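Local coordinates for Alpha/beta hydrolase fold protein (Nakamurella multipartita, PDB 4Y7D) that probably acts as a hydrolase of the alpha/beta hydrolase fold, although its substrate is not known, at residues V57-R62 with L297-G302; V66-Y71 with D83-L88; K147-T152 with R157-M162; E200-E205 with A280-P285; V244-A249 with E256-A261. All coordinates share one frame; numbering follows the deposited sequence. Where two conformers were deposited one is given.

Contact 1: residues V57-R62 with L297-G302; sequences VAEGLR and LLRAGG
Arg299 reaches across to Glu59 and holds it twice with one nitrogen. NH1 donates to the backbone O of Glu59 at 2.8 Å, nearly straight at 170° and on a lone pair in the carbonyl plane, and makes a salt bridge to Glu59 OE1 at 2.7 Å, meeting that oxygen on its anti side. An extended chain from CG to NE (chi2 -168°, chi3 -165°) carries the guanidinium there. Two waters extend the edge: one joins Arg299 NH2 to Glu59 OE1, the other Arg299 NE to Gly60 O. Next to the polar group, Leu61 CD2 packs on Leu298 CB at 3.8 Å and touches CG of Arg299. Gly60, at positive phi, is the C-prime residue of the Schellman motif that ends helix 46-58, and the reversal there probably helps present the Glu59 carbonyl. Glu296 makes a second salt bridge, to Arg299 NH2. With carboxylates at two nitrogens, the guanidinium is probably firmly charged and held against rotation, tying the C-terminal helix to the turn before strand 62-66.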
# COMPACT_ATOMS: atom_id res chain seq x y z
N VAL A 57 -2.33 13.54 5.60
CA VAL A 57 -2.23 14.97 5.32
C VAL A 57 -3.30 15.71 6.14
O VAL A 57 -3.04 16.77 6.79
CB VAL A 57 -2.38 15.22 3.81
CG1 VAL A 57 -2.53 16.72 3.56
CG2 VAL A 57 -1.20 14.60 3.01
N ALA A 58 -4.49 15.11 6.20
CA ALA A 58 -5.56 15.69 6.98
C ALA A 58 -5.27 15.73 8.49
O ALA A 58 -5.77 16.59 9.22
CB ALA A 58 -6.85 14.91 6.69
N GLU A 59 -4.50 14.77 8.97
CA GLU A 59 -4.07 14.68 10.35
C GLU A 59 -2.82 15.52 10.66
O GLU A 59 -2.26 15.44 11.77
CB GLU A 59 -3.77 13.22 10.70
CG GLU A 59 -5.02 12.37 10.83
CD GLU A 59 -5.59 12.32 12.26
OE1 GLU A 59 -5.05 12.95 13.17
OE2 GLU A 59 -6.54 11.53 12.49
N GLY A 60 -2.36 16.33 9.71
CA GLY A 60 -1.19 17.17 10.02
C GLY A 60 0.16 16.44 9.97
O GLY A 60 1.09 16.77 10.74
N LEU A 61 0.28 15.47 9.07
CA LEU A 61 1.58 14.87 8.75
C LEU A 61 1.92 15.16 7.28
O LEU A 61 1.03 15.53 6.48
CB LEU A 61 1.57 13.35 9.03
CG LEU A 61 1.40 12.97 10.52
CD1 LEU A 61 -0.07 12.80 10.86
CD2 LEU A 61 2.12 11.65 10.80
N ARG A 62 3.20 15.02 6.92
CA ARG A 62 3.60 15.20 5.55
C ARG A 62 3.88 13.84 4.98
O ARG A 62 4.36 12.96 5.70
CB ARG A 62 4.75 16.20 5.35
CG ARG A 62 6.16 15.72 5.48
CD ARG A 62 7.14 16.92 5.29
NE ARG A 62 8.58 16.66 5.54
CZ ARG A 62 9.48 16.27 4.61
NH1 ARG A 62 9.12 16.04 3.35
NH2 ARG A 62 10.76 16.13 4.93
N LEU A 297 0.52 7.21 15.98
CA LEU A 297 1.74 6.47 15.98
C LEU A 297 2.78 7.11 15.06
O LEU A 297 3.93 7.26 15.45
CB LEU A 297 1.49 5.04 15.59
CG LEU A 297 2.64 4.11 15.92
CD1 LEU A 297 2.67 3.84 17.43
CD2 LEU A 297 2.49 2.82 15.14
N LEU A 298 2.36 7.49 13.85
CA LEU A 298 3.32 7.99 12.85
C LEU A 298 3.87 9.37 13.19
O LEU A 298 4.94 9.73 12.70
CB LEU A 298 2.68 7.95 11.44
CG LEU A 298 2.47 6.52 10.94
CD1 LEU A 298 1.44 6.39 9.80
CD2 LEU A 298 3.78 5.92 10.53
N ARG A 299 3.15 10.13 14.00
CA ARG A 299 3.64 11.42 14.50
C ARG A 299 4.86 11.21 15.41
O ARG A 299 5.68 12.09 15.52
CB ARG A 299 2.58 12.10 15.33
CG ARG A 299 1.53 12.81 14.56
CD ARG A 299 0.71 13.68 15.48
NE ARG A 299 -0.44 13.99 14.69
CZ ARG A 299 -1.62 13.39 14.79
NH1 ARG A 299 -2.55 13.70 13.92
NH2 ARG A 299 -1.91 12.53 15.77
N ALA A 300 4.96 10.05 16.06
CA ALA A 300 6.19 9.60 16.78
C ALA A 300 6.73 10.71 17.67
O ALA A 300 7.91 11.07 17.60
CB ALA A 300 7.25 9.13 15.79
N GLY A 301 5.83 11.31 18.45
CA GLY A 301 6.19 12.39 19.38
C GLY A 301 6.22 13.78 18.75
O GLY A 301 6.52 14.75 19.45
N GLY A 302 5.96 13.87 17.43
CA GLY A 302 5.77 15.16 16.73
C GLY A 302 4.31 15.61 16.69
O GLY A 302 3.89 16.40 15.83
OXT GLY A 302 3.49 15.20 17.53
O HOH W 1 -4.50 10.97 15.42
O HOH W 2 0.64 16.24 13.38

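Contact 2: residues V66-Y71 with D83-L88; sequences VDRPGY and DEQAEL
The side chain of Gln85 runs alongside the ring of Pro69, the two pointing opposite ways, and this is the close-packed half of the contact. The amide of Gln85 lies along the proline ring, with NE2 3.7 Å from Pro69 CD, while Leu88 comes to the ring from the next turn of the helix, its CD2 methyl abutting Pro69 CG at 3.7 Å. Leu88 has CG anti to the backbone N (chi1 -177°), the torsion that carries the methyl to the proline. The segment 66-71 follows strand 62-66 of the central alpha/beta hydrolase sheet and makes a type II turn from Arg68 to Tyr71; helix 82-95 packs against that turn. The polar half is less closely packed, with a single water let in between: Gln85 NE2 donates to it at 2.9 Å, and it also lies 2.7 Å from Pro69 O. The same NE2 is hydrogen-bonded to Gly79 O. Arg68 NH2 donates to Gln85 OE1 at 3.1 Å with an N-H...O angle of 152°, on a lone pair in the carbonyl plane, although the guanidinium and amide planes stand 38° apart. A leucine in place of Gln85 would probably leave Arg68 NH2 without this acceptor and the Gly79 carbonyl without its side-chain donor. The arginine has a stronger partner in Asp223, which forms a salt bridge with NH1.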
# COMPACT_ATOMS: atom_id res chain seq x y z
N VAL A 66 6.20 7.45 -2.86
CA VAL A 66 7.07 7.02 -3.94
C VAL A 66 6.33 6.30 -5.04
O VAL A 66 5.27 5.73 -4.79
CB VAL A 66 8.16 6.02 -3.44
CG1 VAL A 66 9.24 6.78 -2.71
CG2 VAL A 66 7.56 4.92 -2.57
N ASP A 67 6.94 6.30 -6.22
CA ASP A 67 6.71 5.29 -7.25
C ASP A 67 7.82 4.25 -7.05
O ASP A 67 8.99 4.58 -7.17
CB ASP A 67 6.78 5.88 -8.65
CG ASP A 67 5.55 6.63 -9.04
OD1 ASP A 67 4.46 6.01 -9.00
OD2 ASP A 67 5.62 7.84 -9.43
N ARG A 68 7.48 3.02 -6.69
CA ARG A 68 8.49 1.98 -6.55
C ARG A 68 9.08 1.65 -7.90
O ARG A 68 8.46 1.92 -8.95
CB ARG A 68 7.95 0.75 -5.83
CG ARG A 68 7.57 1.05 -4.37
CD ARG A 68 7.37 -0.20 -3.54
NE ARG A 68 6.15 -0.90 -3.96
CZ ARG A 68 6.13 -2.00 -4.70
NH1 ARG A 68 4.99 -2.50 -5.10
NH2 ARG A 68 7.26 -2.53 -5.09
N PRO A 69 10.30 1.13 -7.90
CA PRO A 69 10.96 0.76 -9.17
C PRO A 69 10.09 -0.09 -10.08
O PRO A 69 9.51 -1.09 -9.62
CB PRO A 69 12.19 0.02 -8.69
CG PRO A 69 12.56 0.76 -7.42
CD PRO A 69 11.24 0.99 -6.75
N GLY A 70 10.05 0.33 -11.36
CA GLY A 70 9.25 -0.32 -12.36
C GLY A 70 7.88 0.25 -12.54
O GLY A 70 7.16 -0.18 -13.45
N TYR A 71 7.47 1.19 -11.67
CA TYR A 71 6.23 1.85 -11.78
C TYR A 71 6.40 3.31 -12.19
O TYR A 71 7.21 4.06 -11.61
CB TYR A 71 5.51 1.81 -10.45
CG TYR A 71 5.12 0.42 -10.05
CD1 TYR A 71 3.99 -0.18 -10.58
CD2 TYR A 71 5.88 -0.34 -9.12
CE1 TYR A 71 3.59 -1.42 -10.17
CE2 TYR A 71 5.50 -1.62 -8.72
CZ TYR A 71 4.33 -2.14 -9.24
OH TYR A 71 3.89 -3.38 -8.85
N ASP A 83 15.01 -5.79 -0.66
CA ASP A 83 16.14 -5.20 0.06
C ASP A 83 16.75 -4.01 -0.66
O ASP A 83 17.09 -3.00 -0.01
CB ASP A 83 17.22 -6.23 0.35
CG ASP A 83 18.15 -5.77 1.44
OD1 ASP A 83 17.73 -5.66 2.63
OD2 ASP A 83 19.31 -5.52 1.09
N GLU A 84 16.87 -4.09 -1.99
CA GLU A 84 17.32 -2.96 -2.79
C GLU A 84 16.32 -1.77 -2.77
O GLU A 84 16.73 -0.63 -2.79
CB GLU A 84 17.59 -3.37 -4.22
CG GLU A 84 18.78 -4.30 -4.29
CD GLU A 84 18.95 -5.04 -5.61
OE1 GLU A 84 18.01 -5.13 -6.42
OE2 GLU A 84 20.05 -5.52 -5.82
N GLN A 85 15.02 -2.06 -2.76
CA GLN A 85 14.04 -1.00 -2.63
C GLN A 85 14.15 -0.32 -1.28
O GLN A 85 14.07 0.91 -1.22
CB GLN A 85 12.63 -1.52 -2.97
CG GLN A 85 12.58 -1.93 -4.43
CD GLN A 85 11.23 -2.32 -4.97
OE1 GLN A 85 10.21 -2.22 -4.28
NE2 GLN A 85 11.21 -2.72 -6.27
N ALA A 86 14.34 -1.08 -0.19
CA ALA A 86 14.63 -0.48 1.12
C ALA A 86 15.87 0.43 1.05
O ALA A 86 15.87 1.55 1.62
CB ALA A 86 14.85 -1.55 2.14
N GLU A 87 16.92 -0.04 0.39
CA GLU A 87 18.15 0.74 0.22
C GLU A 87 17.87 2.02 -0.51
O GLU A 87 18.41 3.09 -0.15
CB GLU A 87 19.25 -0.05 -0.47
CG GLU A 87 20.64 0.49 -0.21
CD GLU A 87 21.07 0.40 1.27
OE1 GLU A 87 20.68 -0.55 1.98
OE2 GLU A 87 21.85 1.26 1.71
N LEU A 88 16.98 1.98 -1.49
CA LEU A 88 16.58 3.17 -2.22
C LEU A 88 15.84 4.13 -1.35
O LEU A 88 16.09 5.31 -1.41
CB LEU A 88 15.68 2.79 -3.42
CG LEU A 88 15.21 3.90 -4.35
CD1 LEU A 88 16.34 4.61 -5.04
CD2 LEU A 88 14.24 3.37 -5.39
O HOH W 3 9.17 -3.44 -8.26

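Contact 3: residues K147-T152 with R157-M162; sequences KVLMGT and RMLQLM
Leu149 and Leu159 meet where two consecutive helices, 144-151 and 153-165, come together at close to a right angle. The helices belong to the insertion between strands 124-130 and 242-247, which, as in other alpha/beta hydrolases, probably forms a cap over the core. Their short segments run at 84°, with axes 9.7 Å apart at closest approach. Leu149 has the most surface buried here. Its CG lies anti to the backbone N (chi1 -172°), an arrangement that swings CD1 over to the second helix, where it rests 4.0 Å from Leu159 CG and beside CD2 of the same leucine. Leu159, almost as well covered, answers with its branched end: CD2 lies against the Leu149 side chain, while CD1 turns the other way, to the backbone O of Leu149 at 3.9 Å and the CE methyl of Met150 at 4.2 Å. Met150, a selenomethionine in this model, bends at both chi2 and chi3 to bring that methyl round. Replacing Leu159 with an alanine would probably open a gap between the helices, leaving CD1 of Leu149 and the Met150 methyl without their main apolar partner. Asn211 touches Leu159 and donates from ND2 to the carbonyls of Leu149 and Thr152, which ties its loop to the junction. Met158, likewise a selenomethionine, completes the contact, its CB and SE both 4.2 Å from Leu149 CD1.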
# COMPACT_ATOMS: atom_id res chain seq x y z
N LYS A 147 -8.57 -11.01 -16.60
CA LYS A 147 -7.23 -10.85 -17.13
C LYS A 147 -7.12 -9.69 -18.12
O LYS A 147 -6.13 -8.94 -18.11
CB LYS A 147 -6.81 -12.13 -17.85
CG LYS A 147 -5.42 -12.08 -18.43
CD LYS A 147 -5.05 -13.37 -19.15
CE LYS A 147 -3.56 -13.58 -18.98
NZ LYS A 147 -3.00 -14.49 -20.00
N VAL A 148 -8.10 -9.58 -19.03
CA VAL A 148 -8.12 -8.48 -19.96
C VAL A 148 -8.33 -7.16 -19.23
O VAL A 148 -7.66 -6.17 -19.52
CB VAL A 148 -9.22 -8.65 -21.01
CG1 VAL A 148 -9.37 -7.38 -21.83
CG2 VAL A 148 -8.86 -9.79 -21.95
N LEU A 149 -9.24 -7.17 -18.28
CA LEU A 149 -9.57 -5.97 -17.55
C LEU A 149 -8.41 -5.44 -16.75
O LEU A 149 -8.19 -4.22 -16.71
CB LEU A 149 -10.75 -6.23 -16.61
CG LEU A 149 -11.33 -5.00 -15.92
CD1 LEU A 149 -11.89 -3.97 -16.88
CD2 LEU A 149 -12.40 -5.45 -14.93
N MSE A 150 -7.67 -6.33 -16.08
CA MSE A 150 -6.53 -5.89 -15.26
C MSE A 150 -5.17 -5.89 -15.98
O MSE A 150 -4.19 -5.38 -15.45
CB MSE A 150 -6.42 -6.87 -14.09
CG MSE A 150 -7.66 -7.03 -13.24
SE MSE A 150 -7.80 -5.32 -12.28
CE MSE A 150 -9.58 -5.29 -12.83
N GLY A 151 -5.07 -6.52 -17.14
CA GLY A 151 -3.80 -6.68 -17.82
C GLY A 151 -3.57 -5.90 -19.10
O GLY A 151 -2.47 -5.99 -19.66
N THR A 152 -4.58 -5.17 -19.60
CA THR A 152 -4.48 -4.51 -20.91
C THR A 152 -4.83 -3.03 -20.84
O THR A 152 -5.50 -2.56 -19.90
CB THR A 152 -5.39 -5.14 -21.99
OG1 THR A 152 -6.76 -5.03 -21.59
CG2 THR A 152 -5.07 -6.59 -22.19
N ARG A 157 -8.62 1.60 -19.72
CA ARG A 157 -9.56 2.62 -20.18
C ARG A 157 -10.99 2.34 -19.68
O ARG A 157 -11.73 3.24 -19.28
CB ARG A 157 -9.51 2.74 -21.71
CG ARG A 157 -8.18 3.30 -22.22
CD ARG A 157 -8.11 3.44 -23.74
NE ARG A 157 -7.30 2.38 -24.37
CZ ARG A 157 -7.71 1.54 -25.33
NH1 ARG A 157 -8.95 1.56 -25.82
NH2 ARG A 157 -6.85 0.64 -25.81
N MSE A 158 -11.38 1.06 -19.67
CA MSE A 158 -12.70 0.69 -19.14
C MSE A 158 -12.80 1.03 -17.67
O MSE A 158 -13.80 1.58 -17.26
CB MSE A 158 -12.98 -0.79 -19.36
CG MSE A 158 -14.45 -1.06 -19.10
SE MSE A 158 -14.82 -2.93 -19.67
CE MSE A 158 -13.37 -3.12 -20.99
N LEU A 159 -11.78 0.71 -16.88
CA LEU A 159 -11.81 1.04 -15.44
C LEU A 159 -11.93 2.55 -15.23
O LEU A 159 -12.65 2.99 -14.34
CB LEU A 159 -10.57 0.54 -14.71
CG LEU A 159 -10.47 -0.98 -14.60
CD1 LEU A 159 -9.08 -1.38 -14.20
CD2 LEU A 159 -11.48 -1.54 -13.61
N GLN A 160 -11.20 3.33 -16.02
CA GLN A 160 -11.26 4.79 -15.95
C GLN A 160 -12.65 5.30 -16.25
O GLN A 160 -13.17 6.15 -15.53
CB GLN A 160 -10.25 5.41 -16.91
CG GLN A 160 -8.80 5.14 -16.52
CD GLN A 160 -7.81 5.49 -17.63
OE1 GLN A 160 -8.21 5.86 -18.74
NE2 GLN A 160 -6.51 5.38 -17.33
N LEU A 161 -13.26 4.78 -17.33
CA LEU A 161 -14.64 5.14 -17.65
C LEU A 161 -15.60 4.74 -16.55
O LEU A 161 -16.49 5.49 -16.20
CB LEU A 161 -15.10 4.51 -18.98
CG LEU A 161 -14.54 5.03 -20.29
CD1 LEU A 161 -15.42 4.56 -21.43
CD2 LEU A 161 -14.46 6.56 -20.30
N MSE A 162 -15.42 3.55 -15.98
CA MSE A 162 -16.33 3.12 -14.92
C MSE A 162 -16.22 4.04 -13.72
O MSE A 162 -17.22 4.41 -13.10
CB MSE A 162 -16.04 1.66 -14.56
CG MSE A 162 -16.51 0.71 -15.64
SE MSE A 162 -16.06 -1.17 -15.14
CE MSE A 162 -17.37 -1.30 -13.69

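Contact 4: residues E200-E205 with A280-P285; sequences ERFTLE and AFWVHP
Phe202 and Trp282 lie nearly flat on each other in an offset stack. The phenyl ring and the five-membered ring of the indole are 4.0 Å apart between centroids, with their planes only 14° from parallel. Displacement carries CZ of Phe202 over the indole's ring fusion, 3.3 Å from Trp282 CD2. CB of Trp282 sits over the phenyl face, a CH-pi contact 3.6 Å from the ring centroid. Phe202 has CG anti to its own N (chi1 176°), and this throws the ring toward the tryptophan. Val283 comes in more steeply, crossing Phe202 at about a right angle: its CG1 lies 4.0 Å from Phe202 CD2 and 3.4 Å from Thr203 OG1. That hydroxyl is bonded to the Lys199 carbonyl in its own helix. Phe281 CD2 covers the indole face turned away from Phe202, and Trp282 NE1 donates to the backbone O of Met52, which helps fix the indole's rotation. The stack joins helix 197-209, in the probable cap insertion, to the short helix 280-283 after the last core strand, with Ala51 of helix 46-58 against Phe202, Ile193 of helix 183-194 against Val283, and Trp106, at the end of strand 101-106, beside the indole.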
# COMPACT_ATOMS: atom_id res chain seq x y z
N GLU A 200 -15.57 6.68 -1.10
CA GLU A 200 -15.88 6.46 -2.52
C GLU A 200 -14.67 6.82 -3.37
O GLU A 200 -14.24 6.05 -4.23
CB GLU A 200 -17.09 7.29 -2.96
CG GLU A 200 -17.46 7.11 -4.44
CD GLU A 200 -18.68 7.88 -4.86
OE1 GLU A 200 -19.43 8.43 -4.00
OE2 GLU A 200 -18.92 7.92 -6.08
N ARG A 201 -14.12 8.00 -3.12
CA ARG A 201 -12.98 8.46 -3.88
C ARG A 201 -11.80 7.51 -3.73
O ARG A 201 -11.17 7.16 -4.74
CB ARG A 201 -12.57 9.88 -3.45
CG ARG A 201 -11.30 10.35 -4.13
CD ARG A 201 -10.95 11.80 -3.81
NE ARG A 201 -11.06 12.09 -2.38
CZ ARG A 201 -10.82 13.29 -1.85
NH1 ARG A 201 -10.97 13.45 -0.55
NH2 ARG A 201 -10.42 14.30 -2.60
N PHE A 202 -11.51 7.07 -2.49
CA PHE A 202 -10.41 6.14 -2.27
C PHE A 202 -10.60 4.87 -3.08
O PHE A 202 -9.66 4.40 -3.77
CB PHE A 202 -10.27 5.75 -0.78
CG PHE A 202 -9.21 4.73 -0.53
CD1 PHE A 202 -7.88 5.12 -0.30
CD2 PHE A 202 -9.50 3.38 -0.52
CE1 PHE A 202 -6.89 4.19 -0.09
CE2 PHE A 202 -8.50 2.44 -0.33
CZ PHE A 202 -7.18 2.84 -0.11
N THR A 203 -11.82 4.31 -3.02
CA THR A 203 -12.08 3.05 -3.68
C THR A 203 -11.91 3.13 -5.21
O THR A 203 -11.35 2.23 -5.83
CB THR A 203 -13.47 2.49 -3.30
OG1 THR A 203 -13.60 2.43 -1.88
CG2 THR A 203 -13.68 1.09 -3.88
N LEU A 204 -12.44 4.20 -5.79
CA LEU A 204 -12.35 4.40 -7.23
C LEU A 204 -10.90 4.57 -7.68
O LEU A 204 -10.46 3.95 -8.69
CB LEU A 204 -13.20 5.61 -7.64
CG LEU A 204 -14.70 5.50 -7.39
CD1 LEU A 204 -15.38 6.84 -7.64
CD2 LEU A 204 -15.34 4.42 -8.24
N GLU A 205 -10.14 5.35 -6.91
CA GLU A 205 -8.72 5.55 -7.26
C GLU A 205 -7.93 4.25 -7.21
O GLU A 205 -7.14 3.98 -8.12
CB GLU A 205 -8.13 6.64 -6.41
CG GLU A 205 -8.69 7.98 -6.85
CD GLU A 205 -8.20 9.19 -6.07
OE1 GLU A 205 -7.38 9.00 -5.17
OE2 GLU A 205 -8.69 10.32 -6.35
N ALA A 280 -10.08 -2.49 3.86
CA ALA A 280 -10.68 -2.16 5.17
C ALA A 280 -10.14 -0.95 5.94
O ALA A 280 -10.91 -0.21 6.54
CB ALA A 280 -10.64 -3.39 6.06
N PHE A 281 -8.83 -0.76 5.96
CA PHE A 281 -8.23 0.30 6.78
C PHE A 281 -8.79 1.67 6.33
O PHE A 281 -8.84 2.57 7.14
CB PHE A 281 -6.71 0.22 6.65
CG PHE A 281 -5.93 1.30 7.34
CD1 PHE A 281 -5.83 1.37 8.70
CD2 PHE A 281 -5.23 2.26 6.59
CE1 PHE A 281 -5.03 2.32 9.30
CE2 PHE A 281 -4.47 3.24 7.21
CZ PHE A 281 -4.36 3.26 8.57
N TRP A 282 -9.18 1.80 5.05
CA TRP A 282 -9.77 3.01 4.53
C TRP A 282 -11.27 3.00 4.41
O TRP A 282 -11.88 4.07 4.52
CB TRP A 282 -9.17 3.42 3.18
CG TRP A 282 -7.70 3.79 3.28
CD1 TRP A 282 -7.17 5.05 3.49
CD2 TRP A 282 -6.58 2.90 3.18
NE1 TRP A 282 -5.80 4.99 3.51
CE2 TRP A 282 -5.41 3.69 3.31
CE3 TRP A 282 -6.45 1.52 2.95
CZ2 TRP A 282 -4.15 3.14 3.30
CZ3 TRP A 282 -5.18 0.97 2.92
CH2 TRP A 282 -4.04 1.80 3.09
N VAL A 283 -11.88 1.85 4.18
CA VAL A 283 -13.31 1.82 3.86
C VAL A 283 -14.22 1.07 4.85
O VAL A 283 -15.44 1.12 4.71
CB VAL A 283 -13.57 1.34 2.41
CG1 VAL A 283 -12.72 2.14 1.44
CG2 VAL A 283 -13.39 -0.18 2.27
N HIS A 284 -13.66 0.38 5.84
CA HIS A 284 -14.47 -0.42 6.78
C HIS A 284 -15.20 0.56 7.70
O HIS A 284 -14.65 1.62 8.03
CB HIS A 284 -13.56 -1.37 7.55
CG HIS A 284 -14.27 -2.30 8.47
ND1 HIS A 284 -14.74 -1.90 9.70
CD2 HIS A 284 -14.61 -3.61 8.36
CE1 HIS A 284 -15.34 -2.91 10.30
NE2 HIS A 284 -15.26 -3.96 9.51
N PRO A 285 -16.43 0.23 8.12
CA PRO A 285 -17.19 1.21 8.93
C PRO A 285 -16.58 1.55 10.28
O PRO A 285 -16.91 2.56 10.81
CB PRO A 285 -18.56 0.53 9.13
CG PRO A 285 -18.32 -0.92 8.81
CD PRO A 285 -17.27 -0.91 7.73

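Contact 5: residues V244-A249 with E256-A261; sequences VVSGTA and EFSRFA
Strand 244-247 and helix 256-261 run nearly antiparallel, at 156° between their N-to-C directions, with axes 8.2 Å apart and the chain closest at Ser246 and Ser258. Small side chains at the closest point are consistent with so near an approach. Ser258 carries the contact: its CB lies against both Val244 and Ser246, two residues on the same face of the strand, 3.6 Å from Val244 CG1 and 3.7 Å from Ser246 CB. Val244 places that methyl with CG1 anti to the backbone N (chi1 -175°), where it also touches the carbonyl O of Ser258 at 3.6 Å. The Ser258 hydroxyl packs on the strand, with OG 3.6 Å from Ser246 CB; the two hydroxyl oxygens stay 4.2 Å apart, so the serines meet mainly through van der Waals packing. This is the first half of a beta-alpha-beta crossover: strand 242-247 leads through helix 255-264 to strand 269-273, which pairs with it in parallel at the edge of the sheet. Leu270 of that last strand packs on Val244 and Ser258, while on the other flank Val245 is hydrogen-bonded through its backbone to Ser129 of strand 124-130.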
# COMPACT_ATOMS: atom_id res chain seq x y z
N VAL A 244 -0.08 -3.26 12.96
CA VAL A 244 -0.40 -4.18 11.87
C VAL A 244 -1.94 -4.26 11.78
O VAL A 244 -2.59 -4.47 12.80
CB VAL A 244 0.15 -5.56 12.17
CG1 VAL A 244 -0.06 -6.48 10.99
CG2 VAL A 244 1.64 -5.48 12.52
N VAL A 245 -2.50 -4.04 10.60
CA VAL A 245 -3.96 -3.95 10.39
C VAL A 245 -4.40 -4.98 9.37
O VAL A 245 -3.88 -4.98 8.24
CB VAL A 245 -4.39 -2.55 9.93
CG1 VAL A 245 -5.91 -2.46 9.80
CG2 VAL A 245 -3.85 -1.48 10.85
N SER A 246 -5.39 -5.80 9.76
CA SER A 246 -5.93 -6.84 8.89
C SER A 246 -7.46 -6.87 8.90
O SER A 246 -8.10 -6.89 9.92
CB SER A 246 -5.39 -8.22 9.29
OG SER A 246 -5.98 -9.26 8.53
N GLY A 247 -8.04 -6.89 7.72
CA GLY A 247 -9.47 -7.16 7.56
C GLY A 247 -9.69 -8.65 7.52
O GLY A 247 -9.01 -9.37 6.76
N THR A 248 -10.66 -9.14 8.31
CA THR A 248 -10.77 -10.59 8.47
C THR A 248 -11.27 -11.32 7.21
O THR A 248 -11.08 -12.54 7.11
CB THR A 248 -11.69 -10.99 9.64
OG1 THR A 248 -13.07 -10.71 9.34
CG2 THR A 248 -11.22 -10.35 10.91
N ALA A 249 -11.87 -10.58 6.30
CA ALA A 249 -12.40 -11.15 5.06
C ALA A 249 -11.49 -10.86 3.85
O ALA A 249 -11.92 -11.09 2.73
CB ALA A 249 -13.76 -10.62 4.79
N GLU A 256 -3.33 -14.27 7.67
CA GLU A 256 -2.17 -14.96 8.26
C GLU A 256 -0.89 -14.16 8.07
O GLU A 256 0.04 -14.25 8.91
CB GLU A 256 -1.97 -16.38 7.63
CG GLU A 256 -0.72 -17.16 8.11
CD GLU A 256 0.64 -16.93 7.33
OE1 GLU A 256 0.66 -16.30 6.21
OE2 GLU A 256 1.72 -17.42 7.85
N PHE A 257 -0.80 -13.39 6.98
CA PHE A 257 0.40 -12.58 6.80
C PHE A 257 0.54 -11.56 7.94
O PHE A 257 1.68 -11.28 8.42
CB PHE A 257 0.41 -11.83 5.48
CG PHE A 257 0.72 -12.70 4.27
CD1 PHE A 257 2.01 -12.96 3.93
CD2 PHE A 257 -0.29 -13.23 3.48
CE1 PHE A 257 2.32 -13.77 2.85
CE2 PHE A 257 0.01 -14.05 2.39
CZ PHE A 257 1.32 -14.30 2.07
N SER A 258 -0.59 -10.99 8.32
CA SER A 258 -0.55 -10.01 9.41
C SER A 258 -0.34 -10.63 10.82
O SER A 258 0.32 -10.01 11.67
CB SER A 258 -1.82 -9.19 9.40
OG SER A 258 -1.93 -8.33 8.26
N ARG A 259 -0.93 -11.79 11.08
CA ARG A 259 -0.70 -12.48 12.35
C ARG A 259 0.75 -12.88 12.47
O ARG A 259 1.34 -12.73 13.52
CB ARG A 259 -1.60 -13.73 12.50
CG ARG A 259 -2.98 -13.41 13.03
CD ARG A 259 -3.75 -14.68 13.49
NE ARG A 259 -4.10 -15.42 12.27
CZ ARG A 259 -5.15 -15.16 11.46
NH1 ARG A 259 -6.06 -14.21 11.77
NH2 ARG A 259 -5.29 -15.88 10.34
N PHE A 260 1.34 -13.36 11.37
CA PHE A 260 2.75 -13.68 11.33
C PHE A 260 3.58 -12.45 11.65
O PHE A 260 4.51 -12.53 12.43
CB PHE A 260 3.16 -14.24 9.95
CG PHE A 260 4.63 -14.44 9.77
CD1 PHE A 260 5.26 -15.50 10.37
CD2 PHE A 260 5.37 -13.62 8.96
CE1 PHE A 260 6.61 -15.69 10.19
CE2 PHE A 260 6.73 -13.81 8.77
CZ PHE A 260 7.33 -14.88 9.39
N ALA A 261 3.29 -11.34 10.98
CA ALA A 261 4.07 -10.11 11.13
C ALA A 261 4.01 -9.64 12.57
O ALA A 261 5.06 -9.34 13.15
CB ALA A 261 3.59 -9.05 10.16

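How the contacts relate
Contact 1 makes the longest closure, joining the end of helix 46-58 to the C-terminal helix, and the other four all form within that span. Contact 2 comes next, followed by contact 3; the 200-205 to 280-285 pairing then encloses contact 5. Contacts 2 and 5 pack helices on the central sheet, with centres about 23 Å apart. Contact 3 lies about 35 Å from contact 1 between centres, across the chain's middle. Contact 4 touches contact 5 where Phe281 CD1 meets Val245 CG1 at 4.0 Å, and comes within about 5 Å of contact 3 between nearest atoms. Contacts 1, 2 and 5 thus belong to the core, while contact 3 lies in the probable cap and contact 4 joins the two.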